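Extracellular protein 11-1 (Passalora fulva, PDB 6ZUS) is a secreted avirulence effector of a plant-infecting fungus that binds zinc ions and is probably recognised, directly or indirectly, by plant resistance proteins. Local coordinates at residues D5-A10 / W83-G88; V9-V14 / E106-R111; H15-P20 / C74-Q79; S33-F38 / A56-Q61. All coordinates share one frame; numbering follows the deposited sequence. Where two conformers were deposited one is given.

Interaction 1 (D5-A10 / W83-G88); sequences DCKAVA and WRVRNG
Lys7 runs its whole side chain across Val85, Arg86 and Asn87. From CB the chain enters the crowded position between backbone N and carbonyl carbon (chi1 55°). Lys7 CB faces Asn87 OD1. Lys7 CG passes 3.5 Å from Val85 O. Lys7 CD lies 3.4 Å from Asn87 OD1. Lys7 CE lies near both Arg86 O and Val85 CG1, 4.0 Å from the latter. The chain then bends at chi4 (-91°). Lys7 NZ donates to Arg86 O at 2.8 Å and to Asn87 OD1 at 3.3 Å. In the second bond NZ sits above the amide carbonyl plane, 40° out of it. Lys7 NZ also bonds Cys99 O and a water that in turn donates to Asn87 OD1.

The backbones belong to neighbouring antiparallel strands, 6-20 and 71-86, of the four-stranded sheet. Lys7 and Val85 form a hydrogen-bonded pair, with Lys7 N to Val85 O at 2.8 Å and Val85 N to Lys7 O at 2.7 Å. On the Lys7 face, Val9 CG2 meets Val85 CG2 at 3.9 Å, the two side chains at about a right angle. Cys6 SG lies close to Val85 O and joins Cys140 in a disulfide. Asn87 ND2 bonds Asp5 O weakly and also bonds Asp136.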
# COMPACT_ATOMS: atom_id res chain seq x y z
N ASP A 5 -4.38 20.88 -6.33
CA ASP A 5 -3.45 20.66 -5.19
C ASP A 5 -3.67 19.24 -4.61
O ASP A 5 -3.64 19.10 -3.35
CB ASP A 5 -3.69 21.72 -4.10
CG ASP A 5 -5.17 21.99 -3.84
OD1 ASP A 5 -5.95 21.04 -3.93
OD2 ASP A 5 -5.54 23.17 -3.58
N CYS A 6 -4.09 18.29 -5.44
CA CYS A 6 -4.16 16.86 -5.06
C CYS A 6 -2.84 16.20 -5.51
O CYS A 6 -2.07 16.82 -6.31
CB CYS A 6 -5.41 16.17 -5.60
SG CYS A 6 -6.82 16.27 -4.44
N LYS A 7 -2.59 14.98 -5.03
CA LYS A 7 -1.42 14.13 -5.40
C LYS A 7 -1.93 12.74 -5.80
O LYS A 7 -3.09 12.37 -5.44
CB LYS A 7 -0.44 14.04 -4.23
CG LYS A 7 -1.07 13.55 -2.94
CD LYS A 7 -0.13 13.36 -1.80
CE LYS A 7 -0.81 12.84 -0.56
NZ LYS A 7 -1.26 13.95 0.31
N ALA A 8 -1.12 12.01 -6.58
CA ALA A 8 -1.31 10.58 -6.83
C ALA A 8 -0.35 9.85 -5.88
O ALA A 8 0.78 10.35 -5.68
CB ALA A 8 -1.06 10.23 -8.26
N VAL A 9 -0.84 8.76 -5.27
CA VAL A 9 -0.10 8.00 -4.22
C VAL A 9 0.02 6.55 -4.71
O VAL A 9 -1.02 5.91 -4.99
CB VAL A 9 -0.76 8.09 -2.83
CG1 VAL A 9 0.06 7.30 -1.82
CG2 VAL A 9 -0.92 9.53 -2.36
N ALA A 10 1.27 6.06 -4.87
CA ALA A 10 1.62 4.66 -5.14
C ALA A 10 1.54 3.91 -3.80
O ALA A 10 2.31 4.23 -2.91
CB ALA A 10 2.99 4.55 -5.74
N TRP A 83 -5.33 7.65 -7.55
CA TRP A 83 -5.15 8.70 -8.59
C TRP A 83 -5.17 10.12 -8.00
O TRP A 83 -4.34 10.98 -8.46
CB TRP A 83 -6.19 8.53 -9.68
CG TRP A 83 -5.99 7.30 -10.50
CD1 TRP A 83 -6.91 6.33 -10.74
CD2 TRP A 83 -4.82 6.98 -11.28
NE1 TRP A 83 -6.37 5.41 -11.59
CE2 TRP A 83 -5.10 5.78 -11.94
CE3 TRP A 83 -3.58 7.62 -11.48
CZ2 TRP A 83 -4.17 5.16 -12.77
CZ3 TRP A 83 -2.65 7.00 -12.30
CH2 TRP A 83 -2.96 5.79 -12.94
N ARG A 84 -6.05 10.38 -7.03
CA ARG A 84 -6.28 11.77 -6.55
C ARG A 84 -6.53 11.76 -5.04
O ARG A 84 -7.54 11.18 -4.59
CB ARG A 84 -7.47 12.38 -7.29
CG ARG A 84 -7.34 12.38 -8.80
CD ARG A 84 -8.59 12.96 -9.40
NE ARG A 84 -8.61 12.65 -10.82
CZ ARG A 84 -7.84 13.22 -11.74
NH1 ARG A 84 -6.99 14.19 -11.42
NH2 ARG A 84 -7.98 12.84 -13.00
N VAL A 85 -5.57 12.31 -4.30
CA VAL A 85 -5.57 12.36 -2.82
C VAL A 85 -5.31 13.82 -2.40
O VAL A 85 -4.44 14.48 -2.99
CB VAL A 85 -4.55 11.38 -2.22
CG1 VAL A 85 -4.58 11.47 -0.70
CG2 VAL A 85 -4.77 9.96 -2.75
N ARG A 86 -6.04 14.30 -1.41
CA ARG A 86 -5.92 15.71 -0.96
C ARG A 86 -4.51 15.91 -0.43
O ARG A 86 -3.86 14.92 -0.01
CB ARG A 86 -7.01 16.02 0.05
CG ARG A 86 -8.40 15.95 -0.55
CD ARG A 86 -9.33 16.50 0.46
NE ARG A 86 -10.71 16.17 0.16
CZ ARG A 86 -11.52 16.91 -0.61
NH1 ARG A 86 -11.07 17.98 -1.24
NH2 ARG A 86 -12.78 16.53 -0.75
N ASN A 87 -4.05 17.15 -0.48
CA ASN A 87 -2.81 17.58 0.21
C ASN A 87 -3.13 18.23 1.56
O ASN A 87 -4.10 18.97 1.69
CB ASN A 87 -1.99 18.51 -0.68
CG ASN A 87 -1.15 17.69 -1.65
OD1 ASN A 87 -0.47 16.74 -1.22
ND2 ASN A 87 -1.19 18.06 -2.92
N GLY A 88 -2.27 18.00 2.54
CA GLY A 88 -2.29 18.73 3.81
C GLY A 88 -3.22 18.08 4.80
O GLY A 88 -3.25 16.83 4.88
O HOH W 1 -5.85 19.33 -1.63
O HOH W 2 1.32 15.04 0.81

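Interaction 2 (V9-V14 / E106-R111); sequences VALKWV and ERVLGR
The C-terminal end of helix 101-109 packs on inner strand 6-20 of the antiparallel sheet, with Leu109 pressed against Leu11, Lys12 and Trp13. The helix stops here. Gly110, with positive phi, is the first residue to leave helical geometry, and its N still bonds Glu106 O.

Leu109 splits its two methyls between strand residues. Leu109 CD1 rests on Leu11 CB at 4.1 Å. Leu109 CD2 comes within 3.2 Å of Lys12 O, a tight approach of a methyl to a carbonyl oxygen. The same Leu109 CD2 packs on Trp13 CB at 3.8 Å. Leu109 chi1 (-91°) is off a staggered position, which fits the tight approach of CD2. Leu11 CD1 also reaches Val108 CG1, at a loose 4.4 Å. Trp41 touches both Leu11 and Leu109 from a loop.

Trp13 NE1 lies 3.9 Å from Arg111 CG. The indole and the Arg111 side chain lie side by side and point the same way, but ring and guanidinium planes are 72° apart. Water 3 sits in the plane of the indole at its edge. It accepts from Trp13 NE1 at 2.9 Å and from Arg111 NE, and donates to Leu109 O at 2.8 Å. Arg111 also makes a cation-pi contact with Tyr127.

The direct contact is therefore apolar. The polar link runs through one water, which satisfies the indole N-H of a buried tryptophan and joins it to Leu109 O at the helix end and to Arg111 NE.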
# COMPACT_ATOMS: atom_id res chain seq x y z
N VAL A 9 -0.84 8.76 -5.27
CA VAL A 9 -0.10 8.00 -4.22
C VAL A 9 0.02 6.55 -4.71
O VAL A 9 -1.02 5.91 -4.99
CB VAL A 9 -0.76 8.09 -2.83
CG1 VAL A 9 0.06 7.30 -1.82
CG2 VAL A 9 -0.92 9.53 -2.36
N ALA A 10 1.27 6.06 -4.87
CA ALA A 10 1.62 4.66 -5.14
C ALA A 10 1.54 3.91 -3.80
O ALA A 10 2.31 4.23 -2.91
CB ALA A 10 2.99 4.55 -5.74
N LEU A 11 0.60 2.98 -3.67
CA LEU A 11 0.31 2.21 -2.42
C LEU A 11 0.71 0.75 -2.62
O LEU A 11 0.52 0.19 -3.75
CB LEU A 11 -1.18 2.30 -2.09
CG LEU A 11 -1.72 3.70 -1.79
CD1 LEU A 11 -3.21 3.73 -1.95
CD2 LEU A 11 -1.33 4.15 -0.41
N LYS A 12 1.16 0.13 -1.56
CA LYS A 12 1.49 -1.31 -1.60
C LYS A 12 1.27 -1.93 -0.22
O LYS A 12 1.70 -1.35 0.81
CB LYS A 12 2.91 -1.51 -2.12
CG LYS A 12 3.30 -2.97 -2.24
CD LYS A 12 4.47 -3.18 -3.12
CE LYS A 12 5.79 -3.02 -2.46
NZ LYS A 12 6.81 -3.87 -3.14
N TRP A 13 0.50 -3.00 -0.26
CA TRP A 13 0.15 -3.87 0.89
C TRP A 13 1.11 -5.05 0.87
O TRP A 13 1.29 -5.69 -0.20
CB TRP A 13 -1.28 -4.32 0.75
CG TRP A 13 -1.77 -5.14 1.88
CD1 TRP A 13 -2.53 -4.71 2.94
CD2 TRP A 13 -1.63 -6.56 2.02
NE1 TRP A 13 -2.86 -5.77 3.73
CE2 TRP A 13 -2.30 -6.92 3.22
CE3 TRP A 13 -1.02 -7.58 1.27
CZ2 TRP A 13 -2.37 -8.23 3.67
CZ3 TRP A 13 -1.07 -8.88 1.73
CH2 TRP A 13 -1.73 -9.19 2.91
N VAL A 14 1.76 -5.35 1.98
CA VAL A 14 2.83 -6.37 2.02
C VAL A 14 2.59 -7.36 3.16
O VAL A 14 2.33 -6.91 4.28
CB VAL A 14 4.24 -5.74 2.11
CG1 VAL A 14 5.30 -6.82 1.97
CG2 VAL A 14 4.47 -4.62 1.08
N GLU A 106 -1.90 4.36 6.10
CA GLU A 106 -2.29 3.52 7.27
C GLU A 106 -3.81 3.43 7.41
O GLU A 106 -4.29 2.31 7.69
CB GLU A 106 -1.60 4.03 8.53
CG GLU A 106 -0.13 3.79 8.48
CD GLU A 106 0.61 4.23 9.73
OE1 GLU A 106 -0.03 5.00 10.52
OE2 GLU A 106 1.77 3.76 9.98
N ARG A 107 -4.56 4.52 7.13
CA ARG A 107 -6.06 4.47 7.15
C ARG A 107 -6.61 3.59 6.02
O ARG A 107 -7.52 2.79 6.27
CB ARG A 107 -6.68 5.88 7.09
CG ARG A 107 -6.38 6.69 8.35
CD ARG A 107 -7.31 7.90 8.45
NE ARG A 107 -7.27 8.72 7.24
CZ ARG A 107 -6.41 9.70 7.00
NH1 ARG A 107 -5.56 10.07 7.94
NH2 ARG A 107 -6.45 10.36 5.86
N VAL A 108 -6.06 3.71 4.82
CA VAL A 108 -6.61 3.05 3.61
C VAL A 108 -6.23 1.56 3.60
O VAL A 108 -7.09 0.74 3.22
CB VAL A 108 -6.13 3.83 2.37
CG1 VAL A 108 -6.30 3.03 1.09
CG2 VAL A 108 -6.85 5.17 2.31
N LEU A 109 -4.96 1.21 3.88
CA LEU A 109 -4.45 -0.18 3.83
C LEU A 109 -4.62 -0.86 5.20
O LEU A 109 -4.65 -2.13 5.23
CB LEU A 109 -2.98 -0.22 3.37
CG LEU A 109 -2.78 -0.36 1.86
CD1 LEU A 109 -3.37 0.82 1.10
CD2 LEU A 109 -1.33 -0.54 1.46
N GLY A 110 -4.65 -0.11 6.31
CA GLY A 110 -4.92 -0.69 7.64
C GLY A 110 -3.72 -1.37 8.25
O GLY A 110 -3.90 -2.19 9.19
N ARG A 111 -2.50 -1.05 7.76
CA ARG A 111 -1.24 -1.65 8.26
C ARG A 111 -0.22 -0.53 8.40
O ARG A 111 -0.27 0.47 7.63
CB ARG A 111 -0.70 -2.72 7.31
CG ARG A 111 -1.68 -3.83 6.96
CD ARG A 111 -2.01 -4.66 8.19
NE ARG A 111 -2.91 -5.73 7.80
CZ ARG A 111 -3.09 -6.90 8.44
NH1 ARG A 111 -2.48 -7.19 9.60
NH2 ARG A 111 -3.94 -7.76 7.89
O HOH W 3 -4.77 -4.89 5.79

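Interaction 3 (H15-P20 / C74-Q79). With ZN (zinc ion), chain G.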
# COMPACT_ATOMS: atom_id res chain seq x y z
N HIS A 15 2.71 -8.65 2.85
CA HIS A 15 2.87 -9.73 3.86
C HIS A 15 4.24 -10.39 3.62
O HIS A 15 4.40 -11.03 2.58
CB HIS A 15 1.70 -10.73 3.81
CG HIS A 15 1.80 -11.70 4.95
ND1 HIS A 15 1.16 -12.93 4.98
CD2 HIS A 15 2.49 -11.64 6.10
CE1 HIS A 15 1.43 -13.53 6.10
NE2 HIS A 15 2.25 -12.81 6.79
N GLN A 16 5.19 -10.19 4.54
CA GLN A 16 6.50 -10.85 4.54
C GLN A 16 6.47 -11.94 5.62
O GLN A 16 6.16 -11.65 6.80
CB GLN A 16 7.64 -9.86 4.80
CG GLN A 16 9.04 -10.51 4.76
CD GLN A 16 10.16 -9.52 4.94
OE1 GLN A 16 9.95 -8.27 4.90
NE2 GLN A 16 11.33 -10.08 5.20
N PHE A 17 6.79 -13.15 5.25
CA PHE A 17 6.82 -14.29 6.20
C PHE A 17 7.81 -15.37 5.75
O PHE A 17 8.30 -15.35 4.61
CB PHE A 17 5.42 -14.85 6.34
CG PHE A 17 4.78 -15.29 5.05
CD1 PHE A 17 4.15 -14.39 4.19
CD2 PHE A 17 4.81 -16.64 4.68
CE1 PHE A 17 3.59 -14.81 2.99
CE2 PHE A 17 4.22 -17.06 3.50
CZ PHE A 17 3.59 -16.15 2.66
N ARG A 18 8.13 -16.29 6.66
CA ARG A 18 9.10 -17.38 6.37
C ARG A 18 8.31 -18.67 6.16
O ARG A 18 7.27 -18.87 6.83
CB ARG A 18 10.14 -17.58 7.49
CG ARG A 18 10.75 -16.31 8.07
CD ARG A 18 11.61 -15.48 7.13
NE ARG A 18 12.15 -14.34 7.88
CZ ARG A 18 12.23 -13.08 7.42
NH1 ARG A 18 11.83 -12.77 6.20
NH2 ARG A 18 12.71 -12.12 8.21
N ILE A 19 8.81 -19.53 5.27
CA ILE A 19 8.21 -20.86 4.98
C ILE A 19 9.32 -21.89 5.00
O ILE A 19 10.51 -21.56 4.86
CB ILE A 19 7.44 -20.84 3.64
CG1 ILE A 19 8.41 -20.70 2.46
CG2 ILE A 19 6.35 -19.74 3.63
CD1 ILE A 19 7.78 -20.95 1.12
N PRO A 20 8.97 -23.18 5.16
CA PRO A 20 9.97 -24.25 5.09
C PRO A 20 10.74 -24.20 3.76
O PRO A 20 10.10 -23.92 2.70
CB PRO A 20 9.10 -25.51 5.18
CG PRO A 20 7.90 -25.09 5.95
CD PRO A 20 7.62 -23.68 5.47
N CYS A 74 9.23 -15.23 1.99
CA CYS A 74 8.19 -14.88 1.02
C CYS A 74 7.79 -13.43 1.23
O CYS A 74 7.56 -13.04 2.40
CB CYS A 74 6.92 -15.71 1.14
SG CYS A 74 7.30 -17.46 1.00
N ILE A 75 7.66 -12.69 0.14
CA ILE A 75 7.08 -11.32 0.21
C ILE A 75 5.92 -11.30 -0.78
O ILE A 75 6.18 -11.46 -1.98
CB ILE A 75 8.10 -10.21 -0.02
CG1 ILE A 75 9.26 -10.31 0.98
CG2 ILE A 75 7.40 -8.85 0.02
CD1 ILE A 75 10.46 -9.47 0.61
N CYS A 76 4.69 -11.30 -0.27
CA CYS A 76 3.45 -11.31 -1.08
C CYS A 76 2.87 -9.91 -1.00
O CYS A 76 2.72 -9.39 0.11
CB CYS A 76 2.50 -12.38 -0.56
SG CYS A 76 3.35 -13.98 -0.69
N SER A 77 2.65 -9.24 -2.13
CA SER A 77 2.28 -7.81 -2.10
C SER A 77 1.26 -7.55 -3.19
O SER A 77 1.13 -8.36 -4.15
CB SER A 77 3.48 -6.94 -2.23
OG SER A 77 4.11 -7.15 -3.50
N VAL A 78 0.50 -6.50 -2.99
CA VAL A 78 -0.40 -5.99 -4.06
C VAL A 78 -0.27 -4.47 -4.05
O VAL A 78 -0.23 -3.86 -2.95
CB VAL A 78 -1.83 -6.52 -3.88
CG1 VAL A 78 -2.46 -6.14 -2.55
CG2 VAL A 78 -2.70 -6.11 -5.04
N GLN A 79 -0.13 -3.89 -5.24
CA GLN A 79 0.11 -2.44 -5.39
C GLN A 79 -0.92 -1.85 -6.35
O GLN A 79 -1.40 -2.54 -7.25
CB GLN A 79 1.55 -2.16 -5.78
CG GLN A 79 1.89 -2.70 -7.14
CD GLN A 79 3.39 -2.78 -7.31
OE1 GLN A 79 4.04 -3.72 -6.83
NE2 GLN A 79 3.91 -1.78 -8.01
ZN ZN G . -0.26 -13.59 3.68
O HOH W 4 -2.30 -13.22 4.60
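The Phe17 ring meets two cysteines of the opposite strand, Cys74 and Cys76, and each belongs to a different disulfide. Phe17 CG lies between backbone N and carbonyl carbon (chi1 57°), which helps to bring the ring over the sheet face that carries these cysteines. Cys74 CB lies over one face of the ring, 18° off the ring normal and offset toward the rim. Its nearest ring atom is Phe17 CZ, 3.7 Å from Cys74 CB. Cys76 SG approaches obliquely and comes to 3.8 Å from Phe17 CE1. Cys74 SG is also a sulfur-aromatic neighbour, and Ile19 CD1 packs against Cys74 SG at 3.5 Å. The disulfides lead to Cys25 and Cys29, and the Phe17 side chain also touches Cys29.

The backbones are two antiparallel neighbours of the sheet, strands 6-20 and 71-86. His15 pairs with Cys76, and Phe17 with Cys74, both as hydrogen-bonded pairs. Each has two N-H to O bonds. His15 N to Cys76 O measures 2.8 Å and is almost straight, at 178°. Cys74 N to Phe17 O is also 2.8 Å. Gln16 and Ile75 form the non-hydrogen-bonded pair between them. Their side chains lie on the other face and point the same way, with Gln16 CG against Ile75 CG1.

His15 shares the face of Phe17 and the cysteines. Phe17 CD1 lies over the centre of its ring, and Tyr127 stacks on the imidazole as well. His15 ND1 binds a zinc ion at 2.0 Å. Water 4 is a further ligand of this zinc, at 2.3 Å.

Interaction 4 (S33-F38 / A56-Q61)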
# COMPACT_ATOMS: atom_id res chain seq x y z
N SER A 33 -5.81 -14.18 -3.93
CA SER A 33 -5.78 -13.82 -2.49
C SER A 33 -5.30 -12.37 -2.35
O SER A 33 -5.88 -11.65 -1.52
CB SER A 33 -4.89 -14.76 -1.70
OG SER A 33 -3.50 -14.60 -2.07
N LEU A 34 -4.32 -11.97 -3.15
CA LEU A 34 -3.73 -10.60 -3.06
C LEU A 34 -4.73 -9.59 -3.64
O LEU A 34 -4.94 -8.53 -3.06
CB LEU A 34 -2.37 -10.56 -3.74
CG LEU A 34 -1.29 -11.33 -2.98
CD1 LEU A 34 -0.06 -11.61 -3.82
CD2 LEU A 34 -0.94 -10.59 -1.71
N TYR A 35 -5.41 -9.95 -4.73
CA TYR A 35 -6.47 -9.08 -5.30
C TYR A 35 -7.57 -8.90 -4.24
O TYR A 35 -8.09 -7.76 -4.06
CB TYR A 35 -6.89 -9.57 -6.70
CG TYR A 35 -7.04 -8.41 -7.66
CD1 TYR A 35 -8.14 -7.54 -7.52
CD2 TYR A 35 -6.10 -8.11 -8.62
CE1 TYR A 35 -8.34 -6.43 -8.34
CE2 TYR A 35 -6.27 -6.98 -9.44
CZ TYR A 35 -7.39 -6.14 -9.31
OH TYR A 35 -7.60 -5.01 -10.07
N GLN A 36 -7.89 -9.92 -3.43
CA GLN A 36 -8.93 -9.79 -2.40
C GLN A 36 -8.43 -8.84 -1.31
O GLN A 36 -9.25 -8.14 -0.72
CB GLN A 36 -9.32 -11.08 -1.67
CG GLN A 36 -10.00 -12.14 -2.52
CD GLN A 36 -10.29 -13.39 -1.72
OE1 GLN A 36 -9.40 -14.19 -1.42
NE2 GLN A 36 -11.56 -13.57 -1.37
N GLN A 37 -7.14 -8.87 -1.01
CA GLN A 37 -6.59 -7.88 -0.03
C GLN A 37 -6.79 -6.47 -0.59
O GLN A 37 -7.27 -5.59 0.15
CB GLN A 37 -5.13 -8.20 0.31
CG GLN A 37 -5.05 -9.41 1.26
CD GLN A 37 -5.57 -9.19 2.66
OE1 GLN A 37 -5.80 -8.08 3.13
NE2 GLN A 37 -5.63 -10.26 3.43
N PHE A 38 -6.47 -6.26 -1.87
CA PHE A 38 -6.70 -4.94 -2.51
C PHE A 38 -8.18 -4.53 -2.36
O PHE A 38 -8.50 -3.38 -2.03
CB PHE A 38 -6.26 -4.94 -3.97
CG PHE A 38 -6.73 -3.73 -4.71
CD1 PHE A 38 -6.08 -2.51 -4.57
CD2 PHE A 38 -7.87 -3.80 -5.51
CE1 PHE A 38 -6.54 -1.40 -5.24
CE2 PHE A 38 -8.32 -2.68 -6.19
CZ PHE A 38 -7.67 -1.48 -6.03
N ALA A 56 -4.98 -3.20 -9.70
CA ALA A 56 -4.06 -3.74 -8.67
C ALA A 56 -3.09 -4.72 -9.37
O ALA A 56 -3.51 -5.44 -10.28
CB ALA A 56 -4.86 -4.37 -7.58
N ILE A 57 -1.84 -4.76 -8.91
CA ILE A 57 -0.80 -5.68 -9.43
C ILE A 57 -0.27 -6.52 -8.26
O ILE A 57 0.56 -6.02 -7.50
CB ILE A 57 0.29 -4.85 -10.10
CG1 ILE A 57 -0.30 -4.01 -11.24
CG2 ILE A 57 1.44 -5.74 -10.58
CD1 ILE A 57 0.71 -3.16 -11.93
N PRO A 58 -0.73 -7.78 -8.12
CA PRO A 58 -0.11 -8.75 -7.21
C PRO A 58 1.33 -9.09 -7.58
O PRO A 58 1.73 -9.08 -8.76
CB PRO A 58 -1.03 -9.99 -7.22
CG PRO A 58 -2.33 -9.46 -7.77
CD PRO A 58 -1.95 -8.34 -8.73
N LYS A 59 2.14 -9.40 -6.57
CA LYS A 59 3.53 -9.82 -6.79
C LYS A 59 3.88 -10.83 -5.71
O LYS A 59 3.40 -10.68 -4.56
CB LYS A 59 4.46 -8.61 -6.76
CG LYS A 59 5.90 -8.90 -7.14
CD LYS A 59 6.91 -7.97 -6.47
CE LYS A 59 6.73 -6.49 -6.80
NZ LYS A 59 7.97 -5.70 -6.56
N ILE A 60 4.72 -11.80 -6.05
CA ILE A 60 5.22 -12.84 -5.09
C ILE A 60 6.73 -12.92 -5.30
O ILE A 60 7.17 -13.00 -6.47
CB ILE A 60 4.49 -14.17 -5.33
CG1 ILE A 60 2.97 -14.03 -5.19
CG2 ILE A 60 5.06 -15.27 -4.42
CD1 ILE A 60 2.19 -15.31 -5.54
N GLN A 61 7.49 -12.73 -4.25
CA GLN A 61 8.97 -12.80 -4.24
C GLN A 61 9.35 -13.90 -3.24
O GLN A 61 8.67 -14.03 -2.18
CB GLN A 61 9.64 -11.52 -3.75
CG GLN A 61 9.25 -10.26 -4.49
CD GLN A 61 9.74 -9.04 -3.73
OE1 GLN A 61 10.96 -8.84 -3.57
NE2 GLN A 61 8.78 -8.28 -3.20
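Ala56 puts its methyl over the faces of two aromatic rings, Tyr35 and Phe38, which are three residues apart on the helix. Ala56 CB lies 3.5 Å from Tyr35 CE2 and 3.5 Å from Phe38 CG. In both cases it sits over the face, offset toward the rim, and both count as CH-pi contacts. The backbone of Ala56 adds a hydrogen bond. Ala56 N donates to Tyr35 OH at 3.2 Å, with an N-H to O angle of 161°. Ala56 O is 3.3 Å from Tyr35 CE2. The tyrosine is thus held at its ring face and at its hydroxyl.

Pro58 comes next on the helix side. Pro58 CB packs on Leu34 CB at 3.8 Å, and the two side chains slide past each other in opposite directions. Pro58 CG lies obliquely to the tyrosine ring, 4.1 Å from Tyr35 CD2. Lys59 takes part through its carbonyl: Lys59 O is 3.7 Å from Leu34 CD1. Ile60 ends the contact, with CG1 facing the same leucine methyl. Ile60 also touches the disulfide cysteines Cys25 and Cys29.

Leu34 continues onto Trp13 of strand 6-20, and Phe38 onto Ala80 of strand 71-86. This is a helix, 31-40, packed on an antiparallel sheet at one of its edge strands, 57-64, with the axes of helix 33-38 and strand 57-61 at 132°.

How the interactions relate
Interactions 1 and 3 join the same two strands, 6-20 and 71-86, with their centres about 28 Å apart and on opposite sides of the chain's centre. Interaction 1 adds a polar lysine end to its backbone pairing; interaction 3 adds an aromatic ring resting on disulfide cysteines, and zinc. Interactions 2 and 4 bring helices onto this sheet. Interaction 2 is buried, its centre about 3 Å from the chain's centre, and relies on leucine packing and one water. Interactions 1, 3 and 4 are partly buried. Interaction 4, at an edge strand, relies on CH-pi contacts, apolar packing and one hydrogen bond. Interactions 3 and 4 meet by backbone bonding between strands 71-86 and 57-64. Trp13 of interaction 2 touches Leu34 of interaction 4.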